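PDB 3M3M: glutathione S-transferase from Pseudomonas fluorescens, which probably catalyses the conjugation of glutathione to electrophilic compounds, and is seen here with glutathione bound. Local coordinates for residues D9-G13 and V198-D202; N14-I18 and S69-L73; L22-G26 and H194-V198; D161-Y165 and W187-Q192. All coordinates share one frame; numbering follows the deposited sequence.

Contact 1. Residues D9-G13 and V198-D202; sequences DYRSG and VPMLD. With GSH (glutathione), chain B.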
loop_
_atom_site.group_PDB
_atom_site.type_symbol
_atom_site.label_atom_id
_atom_site.label_comp_id
_atom_site.label_asym_id
_atom_site.label_seq_id
_atom_site.Cartn_x
_atom_site.Cartn_y
_atom_site.Cartn_z
ATOM N N ASP A 9 -3.957 -6.027 9.396
ATOM C CA ASP A 9 -4.663 -5.011 10.149
ATOM C C ASP A 9 -5.284 -4.121 9.085
ATOM O O ASP A 9 -4.601 -3.529 8.282
ATOM C CB ASP A 9 -3.680 -4.300 11.023
ATOM C CG ASP A 9 -4.285 -3.051 11.804
ATOM O OD1 ASP A 9 -5.434 -2.629 11.567
ATOM O OD2 ASP A 9 -3.526 -2.584 12.740
ATOM N N TYR A 10 -6.617 -3.996 9.046
ATOM C CA TYR A 10 -7.178 -3.141 7.991
ATOM C C TYR A 10 -6.686 -1.720 7.995
ATOM O O TYR A 10 -6.688 -1.083 6.909
ATOM C CB TYR A 10 -8.731 -3.100 8.073
ATOM C CG TYR A 10 -9.392 -4.390 7.724
ATOM C CD1 TYR A 10 -9.269 -4.928 6.442
ATOM C CD2 TYR A 10 -10.134 -5.113 8.703
ATOM C CE1 TYR A 10 -9.931 -6.143 6.100
ATOM C CE2 TYR A 10 -10.788 -6.338 8.377
ATOM C CZ TYR A 10 -10.654 -6.832 7.086
ATOM O OH TYR A 10 -11.332 -8.011 6.734
ATOM N N ARG A 11 -6.271 -1.171 9.160
ATOM C CA ARG A 11 -5.723 0.188 9.210
ATOM C C ARG A 11 -4.326 0.345 8.647
ATOM O O ARG A 11 -3.858 1.455 8.443
ATOM C CB ARG A 11 -5.750 0.760 10.641
ATOM C CG ARG A 11 -7.218 1.075 10.854
ATOM C CD ARG A 11 -7.372 1.915 12.034
ATOM N NE ARG A 11 -8.749 2.440 12.213
ATOM C CZ ARG A 11 -9.819 1.722 12.653
ATOM N NH1 ARG A 11 -9.785 0.412 12.883
ATOM N NH2 ARG A 11 -10.969 2.330 12.807
ATOM N N SER A 12 -3.673 -0.767 8.406
ATOM C CA SER A 12 -2.326 -0.697 7.826
ATOM C C SER A 12 -2.431 -0.545 6.306
ATOM O O SER A 12 -3.119 -1.368 5.686
ATOM C CB SER A 12 -1.625 -2.032 8.103
ATOM O OG SER A 12 -0.519 -2.267 7.158
ATOM N N GLY A 13 -1.804 0.487 5.743
ATOM C CA GLY A 13 -1.823 0.714 4.327
ATOM C C GLY A 13 -1.271 -0.506 3.602
ATOM O O GLY A 13 -1.793 -0.876 2.542
ATOM N N VAL A 198 -12.897 -1.131 -3.178
ATOM C CA VAL A 198 -13.399 -1.153 -1.743
ATOM C C VAL A 198 -12.531 -0.217 -0.958
ATOM O O VAL A 198 -11.298 -0.074 -1.282
ATOM C CB VAL A 198 -13.320 -2.608 -1.130
ATOM C CG1 VAL A 198 -14.268 -3.616 -1.885
ATOM C CG2 VAL A 198 -11.835 -3.232 -1.122
ATOM N N PRO A 199 -13.107 0.467 0.048
ATOM C CA PRO A 199 -12.391 1.348 0.930
ATOM C C PRO A 199 -11.590 0.578 1.963
ATOM O O PRO A 199 -11.731 -0.642 2.125
ATOM C CB PRO A 199 -13.492 2.165 1.654
ATOM C CG PRO A 199 -14.634 1.147 1.767
ATOM C CD PRO A 199 -14.506 0.298 0.455
HETATM N N MSE A 200 -10.666 1.310 2.621
HETATM C CA MSE A 200 -9.810 0.693 3.615
HETATM C C MSE A 200 -10.634 0.124 4.751
HETATM O O MSE A 200 -10.483 -1.051 5.125
HETATM C CB MSE A 200 -8.902 1.782 4.216
HETATM C CG MSE A 200 -8.071 1.196 5.281
HETATM SE SE MSE A 200 -6.816 2.742 5.901
HETATM C CE MSE A 200 -5.122 2.068 5.096
ATOM N N LEU A 201 -11.531 0.967 5.293
ATOM C CA LEU A 201 -12.394 0.486 6.356
ATOM C C LEU A 201 -13.863 0.398 5.873
ATOM O O LEU A 201 -14.339 1.350 5.225
ATOM C CB LEU A 201 -12.325 1.477 7.536
ATOM C CG LEU A 201 -10.891 1.804 8.010
ATOM C CD1 LEU A 201 -10.831 2.882 9.087
ATOM C CD2 LEU A 201 -10.343 0.500 8.519
ATOM N N ASP A 202 -14.573 -0.674 6.239
ATOM C CA ASP A 202 -15.974 -0.840 5.728
ATOM C C ASP A 202 -17.035 0.087 6.395
ATOM O O ASP A 202 -16.840 0.530 7.537
ATOM C CB ASP A 202 -16.401 -2.303 5.756
ATOM C CG ASP A 202 -15.746 -3.179 4.585
ATOM O OD1 ASP A 202 -15.165 -2.701 3.479
ATOM O OD2 ASP A 202 -15.838 -4.418 4.843
HETATM N N1 GSH B . 7.899 -3.956 3.382
HETATM C CA1 GSH B . 6.712 -4.541 4.122
HETATM C C1 GSH B . 5.489 -4.698 3.213
HETATM O O11 GSH B . 4.726 -5.683 3.432
HETATM O O12 GSH B . 5.275 -3.815 2.339
HETATM C CB1 GSH B . 6.427 -3.547 5.294
HETATM C CG1 GSH B . 5.250 -4.098 6.035
HETATM C CD1 GSH B . 5.097 -3.403 7.404
HETATM O OE1 GSH B . 5.968 -2.392 7.795
HETATM N N2 GSH B . 4.100 -3.770 8.264
HETATM C CA2 GSH B . 3.955 -3.094 9.552
HETATM C C2 GSH B . 4.280 -4.086 10.583
HETATM O O2 GSH B . 3.864 -5.333 10.394
HETATM C CB2 GSH B . 2.471 -2.653 9.654
HETATM S SG2 GSH B . 2.057 -1.386 8.321
HETATM N N3 GSH B . 4.983 -3.739 11.650
HETATM C CA3 GSH B . 5.199 -4.761 12.688
HETATM C C3 GSH B . 6.593 -4.717 13.287
HETATM O O31 GSH B . 6.819 -5.242 14.420
HETATM O O32 GSH B . 7.514 -4.200 12.633
HETATM O O HOH W 1 -7.832 -2.342 4.664
#
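The side chain of selenomethionine M200 runs along the segment D9-G13, touching backbone rather than side chains. Its CG lies 3.1 Å from Y10 O, and farther out CE comes within 3.6 Å of both R11 O and G13 CA. CG is anti to the backbone N (chi1 177°) and the chain continues extended to SE; the bend at chi3 then brings CE up to the backbone. Next to it, L201 fits against two side chains with its two branches: CD2 packs on Y10 CB at 4.0 Å, and CD1 lies over a face of the R11 guanidinium, 3.8 Å from NH2. One water bridges the segments, donating to Y10 O at 2.8 Å and to M200 O at 3.0 Å.

In the second shell, D9 OD1 accepts from R11 N (2.9 Å) in an Asx turn, while the bond from S12 N to D9 O closes a type I beta turn; these two bonds hold the shape that M200 meets. The segment links strand 4-8 to helix 13-24, which S12, a glutathione-pocket residue, caps through C15 N. K19 of that helix reaches the C-terminal tail, and R112 of helix 87-117 bonds to R11 O.

Contact 2. Residues N14-I18 and S69-L73; sequences NCYKI and SNAIL. With GSH (glutathione), chain B.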
loop_
_atom_site.group_PDB
_atom_site.type_symbol
_atom_site.label_atom_id
_atom_site.label_comp_id
_atom_site.label_asym_id
_atom_site.label_seq_id
_atom_site.Cartn_x
_atom_site.Cartn_y
_atom_site.Cartn_z
ATOM N N ASN A 14 -0.194 -1.116 4.126
ATOM C CA ASN A 14 0.371 -2.299 3.453
ATOM C C ASN A 14 -0.623 -3.461 3.366
ATOM O O ASN A 14 -0.677 -4.182 2.370
ATOM C CB ASN A 14 1.666 -2.742 4.140
ATOM C CG ASN A 14 2.744 -1.674 3.984
ATOM O OD1 ASN A 14 3.331 -1.208 5.008
ATOM N ND2 ASN A 14 3.012 -1.289 2.728
ATOM N N CYS A 15 -1.473 -3.601 4.390
ATOM C CA CYS A 15 -2.509 -4.640 4.376
ATOM C C CYS A 15 -3.724 -4.242 3.517
ATOM O O CYS A 15 -4.344 -5.123 2.860
ATOM C CB CYS A 15 -2.982 -4.870 5.838
ATOM S SG CYS A 15 -1.653 -5.571 6.873
ATOM N N TYR A 16 -4.091 -2.941 3.523
ATOM C CA TYR A 16 -5.131 -2.466 2.634
ATOM C C TYR A 16 -4.855 -2.792 1.152
ATOM O O TYR A 16 -5.759 -3.173 0.375
ATOM C CB TYR A 16 -5.303 -0.948 2.809
ATOM C CG TYR A 16 -6.339 -0.358 1.852
ATOM C CD1 TYR A 16 -7.574 -1.047 1.539
ATOM C CD2 TYR A 16 -6.046 0.877 1.233
ATOM C CE1 TYR A 16 -8.507 -0.447 0.620
ATOM C CE2 TYR A 16 -6.968 1.482 0.316
ATOM C CZ TYR A 16 -8.206 0.797 0.065
ATOM O OH TYR A 16 -9.078 1.359 -0.867
ATOM N N LYS A 17 -3.573 -2.703 0.712
ATOM C CA LYS A 17 -3.253 -3.122 -0.632
ATOM C C LYS A 17 -3.785 -4.503 -0.957
ATOM O O LYS A 17 -4.304 -4.689 -2.080
ATOM C CB LYS A 17 -1.700 -3.273 -0.806
ATOM C CG LYS A 17 -0.941 -1.959 -0.694
ATOM C CD LYS A 17 0.547 -2.249 -0.500
ATOM C CE LYS A 17 1.291 -0.943 -0.258
ATOM N NZ LYS A 17 2.788 -1.176 -0.066
ATOM N N ILE A 18 -3.709 -5.442 -0.001
ATOM C CA ILE A 18 -4.107 -6.832 -0.248
ATOM C C ILE A 18 -5.657 -6.966 -0.170
ATOM O O ILE A 18 -6.271 -7.654 -1.023
ATOM C CB ILE A 18 -3.420 -7.748 0.743
ATOM C CG1 ILE A 18 -1.863 -7.480 0.756
ATOM C CG2 ILE A 18 -3.684 -9.200 0.349
ATOM C CD1 ILE A 18 -1.213 -7.347 -0.655
ATOM N N SER A 69 3.929 -6.982 1.053
ATOM C CA SER A 69 2.689 -6.586 0.403
ATOM C C SER A 69 2.881 -6.433 -1.080
ATOM O O SER A 69 2.014 -6.872 -1.832
ATOM C CB SER A 69 2.164 -5.226 0.985
ATOM O OG SER A 69 3.077 -4.151 0.780
ATOM N N ASN A 70 3.982 -5.832 -1.512
ATOM C CA ASN A 70 4.113 -5.631 -2.972
ATOM C C ASN A 70 4.401 -6.947 -3.732
ATOM O O ASN A 70 4.029 -7.058 -4.907
ATOM C CB ASN A 70 5.156 -4.584 -3.313
ATOM C CG ASN A 70 4.695 -3.165 -2.983
ATOM O OD1 ASN A 70 3.557 -2.926 -2.609
ATOM N ND2 ASN A 70 5.625 -2.222 -3.054
ATOM N N ALA A 71 5.012 -7.939 -3.031
ATOM C CA ALA A 71 5.230 -9.267 -3.714
ATOM C C ALA A 71 3.899 -10.010 -3.746
ATOM O O ALA A 71 3.553 -10.587 -4.758
ATOM C CB ALA A 71 6.267 -10.102 -2.923
ATOM N N ILE A 72 3.136 -9.842 -2.688
ATOM C CA ILE A 72 1.765 -10.439 -2.695
ATOM C C ILE A 72 0.901 -9.844 -3.816
ATOM O O ILE A 72 0.206 -10.598 -4.533
ATOM C CB ILE A 72 1.087 -10.285 -1.290
ATOM C CG1 ILE A 72 1.883 -11.078 -0.217
ATOM C CG2 ILE A 72 -0.426 -10.777 -1.422
ATOM C CD1 ILE A 72 1.525 -10.515 1.206
ATOM N N LEU A 73 0.967 -8.537 -4.068
ATOM C CA LEU A 73 0.256 -7.954 -5.190
ATOM C C LEU A 73 0.692 -8.619 -6.495
ATOM O O LEU A 73 -0.153 -8.923 -7.369
ATOM C CB LEU A 73 0.489 -6.439 -5.287
ATOM C CG LEU A 73 -0.113 -5.573 -4.153
ATOM C CD1 LEU A 73 0.298 -4.097 -4.365
ATOM C CD2 LEU A 73 -1.682 -5.759 -4.227
HETATM N N1 GSH B . 7.899 -3.956 3.382
HETATM C CA1 GSH B . 6.712 -4.541 4.122
HETATM C C1 GSH B . 5.489 -4.698 3.213
HETATM O O11 GSH B . 4.726 -5.683 3.432
HETATM O O12 GSH B . 5.275 -3.815 2.339
HETATM C CB1 GSH B . 6.427 -3.547 5.294
HETATM C CG1 GSH B . 5.250 -4.098 6.035
HETATM C CD1 GSH B . 5.097 -3.403 7.404
HETATM O OE1 GSH B . 5.968 -2.392 7.795
HETATM N N2 GSH B . 4.100 -3.770 8.264
HETATM C CA2 GSH B . 3.955 -3.094 9.552
HETATM C C2 GSH B . 4.280 -4.086 10.583
HETATM O O2 GSH B . 3.864 -5.333 10.394
HETATM C CB2 GSH B . 2.471 -2.653 9.654
HETATM S SG2 GSH B . 2.057 -1.386 8.321
HETATM N N3 GSH B . 4.983 -3.739 11.650
HETATM C CA3 GSH B . 5.199 -4.761 12.688
HETATM C C3 GSH B . 6.593 -4.717 13.287
HETATM O O31 GSH B . 6.819 -5.242 14.420
HETATM O O32 GSH B . 7.514 -4.200 12.633
#
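A lysine ammonium group buried between two helices is the striking feature here. K17 NZ donates to S69 OG at 3.1 Å and to N70 OD1 at 3.2 Å, and it also forms a salt bridge with E100 of helix 87-117, so the charge is met inside the protein. The chain is extended beyond CG, which carries NZ alongside S69 to the start of helix 69-77; its CD passes 3.4 Å from S69 OG on the way. The bond to N70 arrives from above the carbonyl plane, 38° out of it. N70 is held in turn through ND2 by the same E100, and it belongs to the sodium site.

S69 faces the gamma-glutamyl carboxylate of glutathione with two donors. S69 N bonds to GSH O11 at 2.8 Å in a nearly straight line (169°). S69 OG gives its proton to GSH O12 at 2.7 Å. With OG set between the backbone N and the carbonyl carbon (chi1 61°), hydroxyl and amide can each take one carboxylate oxygen. Since S69 opens its helix, the helix end and the nearby ammonium would probably favour the negative charge.

Farther along, the contact turns apolar: I18 CD1 sits 3.6 Å from I72 CG2 and 3.9 Å from L73 CD2. The short axes run nearly parallel, 9.2 Å apart, as expected for two helices on one face of the sheet, and their N-terminal ends make part of the glutathione site of the thioredoxin-like N-terminal domain of glutathione transferases.

Contact 3. Residues L22-G26 and H194-V198; sequences LNLLG and HPRHV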
loop_
_atom_site.group_PDB
_atom_site.type_symbol
_atom_site.label_atom_id
_atom_site.label_comp_id
_atom_site.label_asym_id
_atom_site.label_seq_id
_atom_site.Cartn_x
_atom_site.Cartn_y
_atom_site.Cartn_z
ATOM N N LEU A 22 -7.607 -8.342 -3.492
ATOM C CA LEU A 22 -8.498 -9.490 -3.416
ATOM C C LEU A 22 -9.921 -9.134 -3.894
ATOM O O LEU A 22 -10.554 -9.931 -4.669
ATOM C CB LEU A 22 -8.486 -10.100 -1.991
ATOM C CG LEU A 22 -7.134 -10.778 -1.624
ATOM C CD1 LEU A 22 -7.135 -10.893 -0.095
ATOM C CD2 LEU A 22 -7.067 -12.153 -2.316
ATOM N N ASN A 23 -10.433 -7.999 -3.433
ATOM C CA ASN A 23 -11.801 -7.574 -3.869
ATOM C C ASN A 23 -11.863 -7.199 -5.350
ATOM O O ASN A 23 -12.808 -7.549 -6.043
ATOM C CB ASN A 23 -12.352 -6.441 -2.958
ATOM C CG ASN A 23 -12.753 -6.997 -1.616
ATOM O OD1 ASN A 23 -13.922 -7.441 -1.461
ATOM N ND2 ASN A 23 -11.827 -7.101 -0.681
ATOM N N LEU A 24 -10.836 -6.528 -5.866
ATOM C CA LEU A 24 -10.869 -6.115 -7.282
ATOM C C LEU A 24 -10.919 -7.405 -8.154
ATOM O O LEU A 24 -11.593 -7.392 -9.174
ATOM C CB LEU A 24 -9.578 -5.367 -7.673
ATOM C CG LEU A 24 -9.618 -3.947 -7.177
ATOM C CD1 LEU A 24 -8.117 -3.372 -7.323
ATOM C CD2 LEU A 24 -10.660 -3.031 -7.985
ATOM N N LEU A 25 -10.280 -8.481 -7.699
ATOM C CA LEU A 25 -10.250 -9.726 -8.454
ATOM C C LEU A 25 -11.325 -10.767 -8.074
ATOM O O LEU A 25 -11.332 -11.890 -8.662
ATOM C CB LEU A 25 -8.859 -10.415 -8.348
ATOM C CG LEU A 25 -7.870 -9.636 -9.229
ATOM C CD1 LEU A 25 -6.424 -9.965 -8.766
ATOM C CD2 LEU A 25 -8.058 -9.821 -10.751
ATOM N N GLY A 26 -12.225 -10.396 -7.137
ATOM C CA GLY A 26 -13.295 -11.286 -6.778
ATOM C C GLY A 26 -12.812 -12.530 -6.077
ATOM O O GLY A 26 -13.431 -13.622 -6.236
ATOM N N HIS A 194 -13.202 2.593 -9.835
ATOM C CA HIS A 194 -13.261 1.297 -10.399
ATOM C C HIS A 194 -14.508 0.599 -9.793
ATOM O O HIS A 194 -14.803 0.780 -8.586
ATOM C CB HIS A 194 -12.018 0.464 -9.989
ATOM C CG HIS A 194 -11.982 -0.851 -10.685
ATOM N ND1 HIS A 194 -12.819 -1.913 -10.343
ATOM C CD2 HIS A 194 -11.216 -1.276 -11.716
ATOM C CE1 HIS A 194 -12.558 -2.941 -11.135
ATOM N NE2 HIS A 194 -11.568 -2.581 -11.968
ATOM N N PRO A 195 -15.294 -0.107 -10.632
ATOM C CA PRO A 195 -16.559 -0.601 -10.100
ATOM C C PRO A 195 -16.411 -1.605 -8.933
ATOM O O PRO A 195 -17.378 -1.763 -8.148
ATOM C CB PRO A 195 -17.227 -1.200 -11.333
ATOM C CG PRO A 195 -16.052 -1.537 -12.295
ATOM C CD PRO A 195 -15.090 -0.372 -12.076
ATOM N N ARG A 196 -15.233 -2.221 -8.769
ATOM C CA ARG A 196 -15.031 -3.207 -7.701
ATOM C C ARG A 196 -14.166 -2.622 -6.594
ATOM O O ARG A 196 -13.798 -3.394 -5.661
ATOM C CB ARG A 196 -14.393 -4.487 -8.251
ATOM C CG ARG A 196 -15.264 -5.214 -9.285
ATOM C CD ARG A 196 -14.711 -6.600 -9.550
ATOM N NE ARG A 196 -14.655 -7.399 -8.288
ATOM C CZ ARG A 196 -15.647 -8.154 -7.820
ATOM N NH1 ARG A 196 -16.772 -8.306 -8.583
ATOM N NH2 ARG A 196 -15.540 -8.771 -6.661
ATOM N N HIS A 197 -13.973 -1.296 -6.644
ATOM C CA HIS A 197 -13.115 -0.631 -5.600
ATOM C C HIS A 197 -13.740 -0.933 -4.207
ATOM O O HIS A 197 -15.032 -0.950 -4.061
ATOM C CB HIS A 197 -13.032 0.854 -5.805
ATOM C CG HIS A 197 -12.150 1.528 -4.759
ATOM N ND1 HIS A 197 -10.787 1.352 -4.770
ATOM C CD2 HIS A 197 -12.426 2.349 -3.716
ATOM C CE1 HIS A 197 -10.237 2.056 -3.776
ATOM N NE2 HIS A 197 -11.218 2.649 -3.098
ATOM N N VAL A 198 -12.897 -1.131 -3.178
ATOM C CA VAL A 198 -13.399 -1.153 -1.743
ATOM C C VAL A 198 -12.531 -0.217 -0.958
ATOM O O VAL A 198 -11.298 -0.074 -1.282
ATOM C CB VAL A 198 -13.320 -2.608 -1.130
ATOM C CG1 VAL A 198 -14.268 -3.616 -1.885
ATOM C CG2 VAL A 198 -11.835 -3.232 -1.122
#
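N23 O takes three donors at the end of helix 13-24. R196 grips it side-on, with NE at 2.9 Å and NH2 at 3.1 Å, and G26 N reaches the same oxygen as part of the helix end. Both arginine bonds lie in the carbonyl plane, and the oxygen is only 3° out of the guanidinium plane: the two bonds converge on one atom and keep that plane in line with it. The bend at chi3 (59°) lets R196 curl back over the last turn, where NH2 also comes within 3.4 Å of G26 CA. G26, at positive phi, completes a Schellman motif.

Two apolar contacts accompany this grip. L24 CD2 stands over one face of the H194 imidazole, 3.6 Å from its centroid and 22° off the normal, a CH-pi contact. That ring is held by its other role: ND1 accepts from R196 N at 2.9 Å, near the ring plane, inside the type I turn H194-H197. V198 CG1 meets N23 CB at 3.6 Å, the two side chains crossing at about a right angle, while the N23 amide is tied to K19 O and Y29 OH.

Thus the loop after helix 182-192 runs past the C-terminal end of helix 13-24, with L24 also touching F82 and Y157 in loops and H197 leaning on Y16 and L20 within the helix.

Contact 4. Residues D161-Y165 and W187-Q192; sequences DIALY and WMQRVQ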
loop_
_atom_site.group_PDB
_atom_site.type_symbol
_atom_site.label_atom_id
_atom_site.label_comp_id
_atom_site.label_asym_id
_atom_site.label_seq_id
_atom_site.Cartn_x
_atom_site.Cartn_y
_atom_site.Cartn_z
ATOM N N ASP A 161 -0.365 1.444 -9.086
ATOM C CA ASP A 161 -1.343 2.416 -8.502
ATOM C C ASP A 161 -1.846 1.895 -7.174
ATOM O O ASP A 161 -2.008 2.663 -6.261
ATOM C CB ASP A 161 -2.525 2.541 -9.503
ATOM C CG ASP A 161 -2.048 3.023 -10.898
ATOM O OD1 ASP A 161 -1.567 4.160 -11.045
ATOM O OD2 ASP A 161 -2.140 2.221 -11.829
ATOM N N ILE A 162 -2.211 0.607 -7.115
ATOM C CA ILE A 162 -2.724 0.012 -5.869
ATOM C C ILE A 162 -1.638 0.218 -4.752
ATOM O O ILE A 162 -1.951 0.699 -3.611
ATOM C CB ILE A 162 -3.025 -1.425 -6.026
ATOM C CG1 ILE A 162 -4.258 -1.606 -6.997
ATOM C CG2 ILE A 162 -3.329 -2.058 -4.617
ATOM C CD1 ILE A 162 -4.432 -3.033 -7.474
ATOM N N ALA A 163 -0.397 -0.103 -5.069
ATOM C CA ALA A 163 0.694 0.052 -4.059
ATOM C C ALA A 163 0.764 1.501 -3.527
ATOM O O ALA A 163 0.978 1.759 -2.308
ATOM C CB ALA A 163 2.027 -0.400 -4.710
ATOM N N LEU A 164 0.718 2.494 -4.439
ATOM C CA LEU A 164 0.843 3.911 -4.023
ATOM C C LEU A 164 -0.475 4.515 -3.490
ATOM O O LEU A 164 -0.419 5.482 -2.686
ATOM C CB LEU A 164 1.445 4.765 -5.155
ATOM C CG LEU A 164 2.986 4.476 -5.208
ATOM C CD1 LEU A 164 3.587 4.693 -6.481
ATOM C CD2 LEU A 164 3.700 5.289 -4.161
ATOM N N TYR A 165 -1.646 3.969 -3.885
ATOM C CA TYR A 165 -2.897 4.537 -3.406
ATOM C C TYR A 165 -3.068 4.252 -1.935
ATOM O O TYR A 165 -3.642 5.090 -1.220
ATOM C CB TYR A 165 -4.046 3.884 -4.168
ATOM C CG TYR A 165 -5.413 4.392 -3.752
ATOM C CD1 TYR A 165 -5.914 5.648 -4.275
ATOM C CD2 TYR A 165 -6.172 3.669 -2.840
ATOM C CE1 TYR A 165 -7.152 6.127 -3.857
ATOM C CE2 TYR A 165 -7.431 4.195 -2.394
ATOM C CZ TYR A 165 -7.854 5.397 -2.895
ATOM O OH TYR A 165 -9.102 5.882 -2.440
ATOM N N TRP A 187 -6.145 11.332 -9.901
ATOM C CA TRP A 187 -5.830 9.892 -9.950
ATOM C C TRP A 187 -6.529 9.090 -8.835
ATOM O O TRP A 187 -7.045 7.948 -9.082
ATOM C CB TRP A 187 -4.304 9.777 -9.875
ATOM C CG TRP A 187 -3.742 8.406 -9.575
ATOM C CD1 TRP A 187 -3.488 7.386 -10.414
ATOM C CD2 TRP A 187 -3.251 8.023 -8.280
ATOM N NE1 TRP A 187 -2.904 6.297 -9.692
ATOM C CE2 TRP A 187 -2.701 6.701 -8.402
ATOM C CE3 TRP A 187 -3.224 8.699 -7.048
ATOM C CZ2 TRP A 187 -2.115 5.988 -7.278
ATOM C CZ3 TRP A 187 -2.635 8.000 -5.904
ATOM C CH2 TRP A 187 -2.089 6.662 -6.066
HETATM N N MSE A 188 -6.569 9.644 -7.603
HETATM C CA MSE A 188 -7.245 8.949 -6.502
HETATM C C MSE A 188 -8.722 8.776 -6.963
HETATM O O MSE A 188 -9.331 7.759 -6.703
HETATM C CB MSE A 188 -7.266 9.790 -5.256
HETATM C CG MSE A 188 -5.920 9.662 -4.597
HETATM SE SE MSE A 188 -5.593 10.879 -3.101
HETATM C CE MSE A 188 -7.294 10.755 -1.989
ATOM N N GLN A 189 -9.318 9.857 -7.476
ATOM C CA GLN A 189 -10.678 9.696 -8.086
ATOM C C GLN A 189 -10.881 8.583 -9.105
ATOM O O GLN A 189 -11.872 7.840 -9.009
ATOM C CB GLN A 189 -11.153 11.059 -8.639
ATOM C CG GLN A 189 -12.015 11.682 -7.678
ATOM C CD GLN A 189 -13.341 11.051 -7.906
ATOM O OE1 GLN A 189 -13.620 10.635 -9.060
ATOM N NE2 GLN A 189 -14.144 10.900 -6.863
ATOM N N ARG A 190 -9.941 8.391 -10.038
ATOM C CA ARG A 190 -9.963 7.328 -10.995
ATOM C C ARG A 190 -9.854 5.940 -10.342
ATOM O O ARG A 190 -10.560 5.036 -10.702
ATOM C CB ARG A 190 -8.820 7.442 -12.047
ATOM C CG ARG A 190 -9.024 8.665 -12.869
ATOM C CD ARG A 190 -8.306 8.549 -14.217
ATOM N NE ARG A 190 -7.066 9.071 -13.879
ATOM C CZ ARG A 190 -6.692 10.347 -13.815
ATOM N NH1 ARG A 190 -7.393 11.419 -14.209
ATOM N NH2 ARG A 190 -5.511 10.524 -13.352
ATOM N N VAL A 191 -8.939 5.799 -9.388
ATOM C CA VAL A 191 -8.803 4.543 -8.670
ATOM C C VAL A 191 -10.107 4.190 -8.006
ATOM O O VAL A 191 -10.625 3.092 -8.164
ATOM C CB VAL A 191 -7.634 4.663 -7.628
ATOM C CG1 VAL A 191 -7.648 3.415 -6.659
ATOM C CG2 VAL A 191 -6.273 4.786 -8.481
ATOM N N GLN A 192 -10.620 5.137 -7.270
ATOM C CA GLN A 192 -11.848 4.968 -6.482
ATOM C C GLN A 192 -13.100 4.729 -7.349
ATOM O O GLN A 192 -14.101 4.220 -6.821
ATOM C CB GLN A 192 -12.112 6.276 -5.718
ATOM C CG GLN A 192 -11.359 6.377 -4.502
ATOM C CD GLN A 192 -11.276 7.817 -4.071
ATOM O OE1 GLN A 192 -12.157 8.606 -4.485
ATOM N NE2 GLN A 192 -10.235 8.196 -3.237
#
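Two side-chain hydrogen bonds join the helices. W187 NE1 donates to D161 OD1 at 2.9 Å; the oxygen lies near the indole plane but is approached from above the carboxylate plane, 36° out of it. Q192 NE2 donates to Y165 OH at 2.7 Å, meeting the edge of the phenol ring.

Most other contacts are apolar. V191 CG1 stands over a face of the Y165 ring, 3.8 Å from its centroid and 15° off the normal, in a CH-pi contact. M188 CG packs against Y165 CE1 at 3.8 Å. The indole edge rests against backbone, with W187 CH2 3.5 Å from Y165 N, and reaches Y165 CB at 3.9 Å. Y165 is thereby a knob in the hole formed by W187, M188, V191 and Q192. Its chi1 of 180° sends the ring away from its own helix toward helix 182-192, across the gap between axes 11.2 Å apart, and H169 stacks on it.

D161 has further partners: OD1 also accepts from L152 N, and OD2 from S158 N just before helix 159-168. This last bond fits the S/T-X-X-D N-capping box known from glutathione transferases, here tied by W187 to helix 182-192 in the all-helical C-terminal domain.

In the fold
Contacts 2 and 4 are buried helix pairs, one in the thioredoxin-like part, one in the helical C-terminal domain, whereas contact 3 is superficial and contact 1 only partly buried. Helix 13-24 serves both contact 2, near its start, and contact 3, at its end; the segments of contacts 1 and 3 overlap at V198, which packs only in contact 3 of the two. Y16, from contact 2, touches V198 and Y165, so it lies where the four meet. The chemistry follows position: a buried charge and glutathione bonds in contact 2, ring packing in contact 4, arginine on a helix end in contact 3, and a bridging water in contact 1, which adds S12 to the glutathione pocket.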